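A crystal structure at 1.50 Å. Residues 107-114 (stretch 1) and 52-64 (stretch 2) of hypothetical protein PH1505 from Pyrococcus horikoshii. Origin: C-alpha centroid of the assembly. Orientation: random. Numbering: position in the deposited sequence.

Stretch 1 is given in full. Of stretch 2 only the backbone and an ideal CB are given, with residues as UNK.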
# COMPACT_ATOMS: atom_id res chain seq x y z
N LYS A 107 15.69 2.02 -6.67
CA LYS A 107 16.33 0.89 -7.31
C LYS A 107 15.27 -0.02 -7.89
O LYS A 107 14.98 0.04 -9.09
CB LYS A 107 17.25 0.17 -6.33
CG LYS A 107 18.59 0.91 -6.22
CD LYS A 107 19.58 0.27 -5.25
CE LYS A 107 20.94 0.94 -5.38
NZ LYS A 107 21.90 0.51 -4.33
N LYS A 108 14.66 -0.85 -7.05
CA LYS A 108 13.62 -1.73 -7.55
C LYS A 108 12.35 -0.92 -7.79
O LYS A 108 12.17 0.16 -7.23
CB LYS A 108 13.33 -2.84 -6.53
CG LYS A 108 14.46 -3.87 -6.39
CD LYS A 108 14.28 -4.72 -5.14
CE LYS A 108 15.41 -5.74 -5.01
NZ LYS A 108 15.28 -6.53 -3.76
N ARG A 109 11.48 -1.46 -8.64
CA ARG A 109 10.21 -0.81 -8.94
C ARG A 109 9.24 -1.27 -7.86
O ARG A 109 8.94 -2.46 -7.73
CB ARG A 109 9.75 -1.23 -10.33
CG ARG A 109 10.70 -0.78 -11.41
CD ARG A 109 10.38 -1.43 -12.73
NE ARG A 109 10.56 -2.87 -12.65
CZ ARG A 109 10.31 -3.72 -13.65
NH1 ARG A 109 9.89 -3.25 -14.81
NH2 ARG A 109 10.51 -5.02 -13.47
N ILE A 110 8.76 -0.31 -7.08
CA ILE A 110 7.89 -0.62 -5.98
C ILE A 110 6.47 -0.08 -6.07
O ILE A 110 6.26 1.11 -6.34
CB ILE A 110 8.50 -0.09 -4.67
CG1 ILE A 110 9.97 -0.52 -4.57
CG2 ILE A 110 7.73 -0.61 -3.49
CD1 ILE A 110 10.75 0.23 -3.51
N LEU A 111 5.51 -0.98 -5.86
CA LEU A 111 4.09 -0.63 -5.81
C LEU A 111 3.76 -0.68 -4.31
O LEU A 111 3.97 -1.70 -3.65
CB LEU A 111 3.24 -1.68 -6.54
CG LEU A 111 1.72 -1.52 -6.36
CD1 LEU A 111 1.22 -0.18 -6.91
CD2 LEU A 111 1.03 -2.68 -7.09
N ALA A 112 3.27 0.42 -3.75
CA ALA A 112 2.96 0.45 -2.32
C ALA A 112 1.50 0.75 -2.03
O ALA A 112 0.92 1.63 -2.65
CB ALA A 112 3.84 1.49 -1.61
N ILE A 113 0.91 -0.00 -1.11
CA ILE A 113 -0.48 0.23 -0.70
C ILE A 113 -0.34 0.59 0.77
O ILE A 113 0.18 -0.20 1.58
CB ILE A 113 -1.34 -1.02 -0.87
CG1 ILE A 113 -1.36 -1.44 -2.34
CG2 ILE A 113 -2.76 -0.74 -0.37
CD1 ILE A 113 -1.97 -2.80 -2.59
N ILE A 114 -0.77 1.80 1.10
CA ILE A 114 -0.62 2.32 2.45
C ILE A 114 -1.92 2.54 3.21
O ILE A 114 -2.75 3.38 2.82
CB ILE A 114 0.13 3.68 2.39
CG1 ILE A 114 1.43 3.53 1.57
CG2 ILE A 114 0.39 4.20 3.80
CD1 ILE A 114 2.48 2.58 2.17
N UNK A 52 -9.64 -6.02 -5.32
CA UNK A 52 -9.10 -4.68 -5.12
C UNK A 52 -7.66 -4.61 -5.65
O UNK A 52 -7.32 -3.69 -6.39
CB UNK A 52 -9.15 -4.30 -3.64
N UNK A 53 -6.82 -5.57 -5.27
CA UNK A 53 -5.43 -5.54 -5.70
C UNK A 53 -5.25 -5.49 -7.22
O UNK A 53 -4.36 -4.81 -7.73
CB UNK A 53 -4.70 -6.77 -5.15
N UNK A 54 -6.10 -6.20 -7.95
CA UNK A 54 -6.00 -6.22 -9.40
C UNK A 54 -6.12 -4.83 -10.01
O UNK A 54 -5.53 -4.57 -11.06
CB UNK A 54 -7.08 -7.14 -9.98
N UNK A 55 -6.86 -3.94 -9.35
CA UNK A 55 -7.02 -2.58 -9.86
C UNK A 55 -5.72 -1.79 -9.83
O UNK A 55 -5.59 -0.78 -10.52
CB UNK A 55 -8.09 -1.84 -9.05
N UNK A 56 -4.75 -2.25 -9.05
CA UNK A 56 -3.48 -1.54 -8.92
C UNK A 56 -2.39 -2.10 -9.82
O UNK A 56 -1.26 -1.62 -9.78
CB UNK A 56 -3.01 -1.58 -7.47
N UNK A 57 -2.73 -3.11 -10.61
CA UNK A 57 -1.77 -3.70 -11.54
C UNK A 57 -1.81 -2.86 -12.82
O UNK A 57 -2.41 -3.24 -13.84
CB UNK A 57 -2.09 -5.17 -11.82
N UNK A 58 -1.16 -1.70 -12.74
CA UNK A 58 -1.15 -0.72 -13.83
C UNK A 58 0.25 -0.51 -14.40
O UNK A 58 0.41 -0.33 -15.61
CB UNK A 58 -1.71 0.62 -13.34
N UNK A 59 1.25 -0.50 -13.52
CA UNK A 59 2.64 -0.36 -13.92
C UNK A 59 3.36 -1.63 -13.47
O UNK A 59 2.98 -2.25 -12.48
CB UNK A 59 3.28 0.90 -13.32
N UNK A 60 4.39 -2.00 -14.22
CA UNK A 60 5.18 -3.18 -13.89
C UNK A 60 5.92 -2.89 -12.57
O UNK A 60 6.33 -1.75 -12.32
CB UNK A 60 6.16 -3.53 -15.02
N UNK A 61 6.08 -3.90 -11.73
CA UNK A 61 6.77 -3.71 -10.47
C UNK A 61 7.47 -4.99 -10.03
O UNK A 61 7.14 -6.08 -10.49
CB UNK A 61 5.79 -3.24 -9.39
N UNK A 62 8.46 -4.82 -9.16
CA UNK A 62 9.25 -5.91 -8.61
C UNK A 62 8.82 -6.24 -7.20
O UNK A 62 8.86 -7.39 -6.76
CB UNK A 62 10.74 -5.56 -8.64
N UNK A 63 8.39 -5.21 -6.49
CA UNK A 63 8.03 -5.32 -5.10
C UNK A 63 6.67 -4.75 -4.78
O UNK A 63 6.35 -3.66 -5.25
CB UNK A 63 9.09 -4.63 -4.24
N UNK A 64 5.86 -5.49 -4.02
CA UNK A 64 4.58 -4.98 -3.53
C UNK A 64 4.84 -4.75 -2.05
O UNK A 64 5.16 -5.69 -1.31
CB UNK A 64 3.41 -5.93 -3.79

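Position 52 has helical backbone angles, and its CA-to-CB bond runs sideways to stretch 1 with nothing of it nearby; many residues would suit. It is Glu52, whose OE1 accepts a hydrogen bond from position 56. Position 53 is also helical and sideways, but its ideal CB lies 5.5 Å from Ile113 CD1, so a long apolar side chain could close the gap. Leu53 does, bringing CD1 to 3.8 Å from Ile113 CD1.

Positions 54 and 55 lie out of reach, in a type I turn spanning 54 to 57, and stretch 1 places no demand on them; they are Glu54 and Lys55. At position 56 the bond points toward stretch 1, with the ideal CB 4.2 Å from Leu111 CD2 and 5.1 Å from Ile113 CD1. Leucine, methionine or an aromatic would suit such methyl groups. Tyr56 sets its CD1 3.7 Å from Ile113 CD1, while its OH donates to Glu52 OE1 at 2.6 Å.

Position 57 points away, and 58 and 59 sideways, all without contact to stretch 1, which leaves the choice open: Leu57, Val58 and Glu59.

Position 60 also points sideways, but its ideal CB is 3.8 Å from Arg109 NH1. That positive charge favours an acid, and a short one suffices. In Asp60, OD2 comes to 2.5 Å from Arg109 NH1 in a salt bridge.

At position 61 the bond leads away overall, though the ideal CB sits 3.6 Å from Arg109 O and 4.1 Å from Leu111 CB; an apolar or aromatic residue would suit. Phe61, with chi1 p, presents a ring face to Leu111 CD2, which lies 3.9 Å from the ring centroid in a CH-pi contact.

Position 62 points toward Arg109, whose backbone N and guanidinium both offer donors. Asp, Asn or Glu could be considered, the acids adding charge. Asp62 accepts from Arg109 NH2 through OD1 (2.8 Å), and from Arg109 N (2.9 Å) and NE (3.1 Å) through OD2; its own N donates to Arg109 O at 2.8 Å.

Position 63 pairs in parallel with Ile110, its N donating to Arg109 O (3.1 Å) and its O accepting from Leu111 N (2.9 Å). Extended angles and an ideal CB 4.2 Å from Ile110 CG1 favour a beta-branched apolar residue. Val63 shares the sheet face of Ile110.

Position 64 pairs with Leu111 on the other face, where apolar side chains of several shapes could pack. Leu64 places CD1 3.9 Å from both Leu111 CD2 and Ile113 CD1.

Stretch 2 52-64: ELEKYLVEDFDVL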
# COMPACT_ATOMS: atom_id res chain seq x y z
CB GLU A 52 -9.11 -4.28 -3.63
CG GLU A 52 -8.56 -2.85 -3.45
CD GLU A 52 -8.35 -2.42 -2.00
OE1 GLU A 52 -7.62 -1.41 -1.81
OE2 GLU A 52 -8.89 -3.05 -1.08
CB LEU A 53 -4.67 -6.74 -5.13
CG LEU A 53 -3.18 -6.86 -5.46
CD1 LEU A 53 -2.44 -5.58 -5.07
CD2 LEU A 53 -2.61 -8.06 -4.72
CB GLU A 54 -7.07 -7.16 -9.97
CG GLU A 54 -6.99 -7.41 -11.48
CD GLU A 54 -7.71 -6.37 -12.32
OE1 GLU A 54 -8.54 -5.60 -11.76
OE2 GLU A 54 -7.47 -6.32 -13.54
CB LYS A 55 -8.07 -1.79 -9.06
CG LYS A 55 -9.47 -2.40 -9.01
CD LYS A 55 -10.05 -2.53 -10.40
CE LYS A 55 -11.46 -3.07 -10.34
NZ LYS A 55 -12.09 -3.11 -11.68
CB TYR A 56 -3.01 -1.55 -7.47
CG TYR A 56 -4.07 -1.08 -6.51
CD1 TYR A 56 -4.23 -1.71 -5.27
CD2 TYR A 56 -4.95 -0.06 -6.85
CE1 TYR A 56 -5.26 -1.33 -4.40
CE2 TYR A 56 -5.98 0.33 -5.97
CZ TYR A 56 -6.12 -0.31 -4.76
OH TYR A 56 -7.13 0.06 -3.90
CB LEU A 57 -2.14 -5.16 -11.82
CG LEU A 57 -2.28 -5.98 -10.54
CD1 LEU A 57 -2.60 -7.42 -10.93
CD2 LEU A 57 -0.99 -5.94 -9.72
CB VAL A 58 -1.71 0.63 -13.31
CG1 VAL A 58 -1.68 1.67 -14.40
CG2 VAL A 58 -3.14 0.42 -12.80
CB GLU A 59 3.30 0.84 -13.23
CG GLU A 59 2.65 2.17 -13.55
CD GLU A 59 3.31 3.33 -12.81
OE1 GLU A 59 2.78 4.45 -12.90
OE2 GLU A 59 4.34 3.11 -12.14
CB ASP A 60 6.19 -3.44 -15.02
CG ASP A 60 6.83 -4.82 -14.93
OD1 ASP A 60 6.12 -5.79 -14.61
OD2 ASP A 60 8.04 -4.93 -15.22
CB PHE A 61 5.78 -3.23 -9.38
CG PHE A 61 4.66 -4.19 -9.08
CD1 PHE A 61 4.74 -5.06 -8.00
CD2 PHE A 61 3.53 -4.24 -9.90
CE1 PHE A 61 3.71 -5.97 -7.73
CE2 PHE A 61 2.50 -5.13 -9.64
CZ PHE A 61 2.58 -6.00 -8.55
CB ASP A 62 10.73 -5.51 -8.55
CG ASP A 62 11.29 -5.10 -9.90
OD1 ASP A 62 11.18 -5.91 -10.85
OD2 ASP A 62 11.85 -3.98 -10.01
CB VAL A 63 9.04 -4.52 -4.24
CG1 VAL A 63 8.67 -4.59 -2.76
CG2 VAL A 63 10.46 -5.03 -4.46
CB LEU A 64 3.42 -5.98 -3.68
CG LEU A 64 2.16 -5.52 -2.92
CD1 LEU A 64 1.57 -4.25 -3.55
CD2 LEU A 64 1.12 -6.63 -2.91
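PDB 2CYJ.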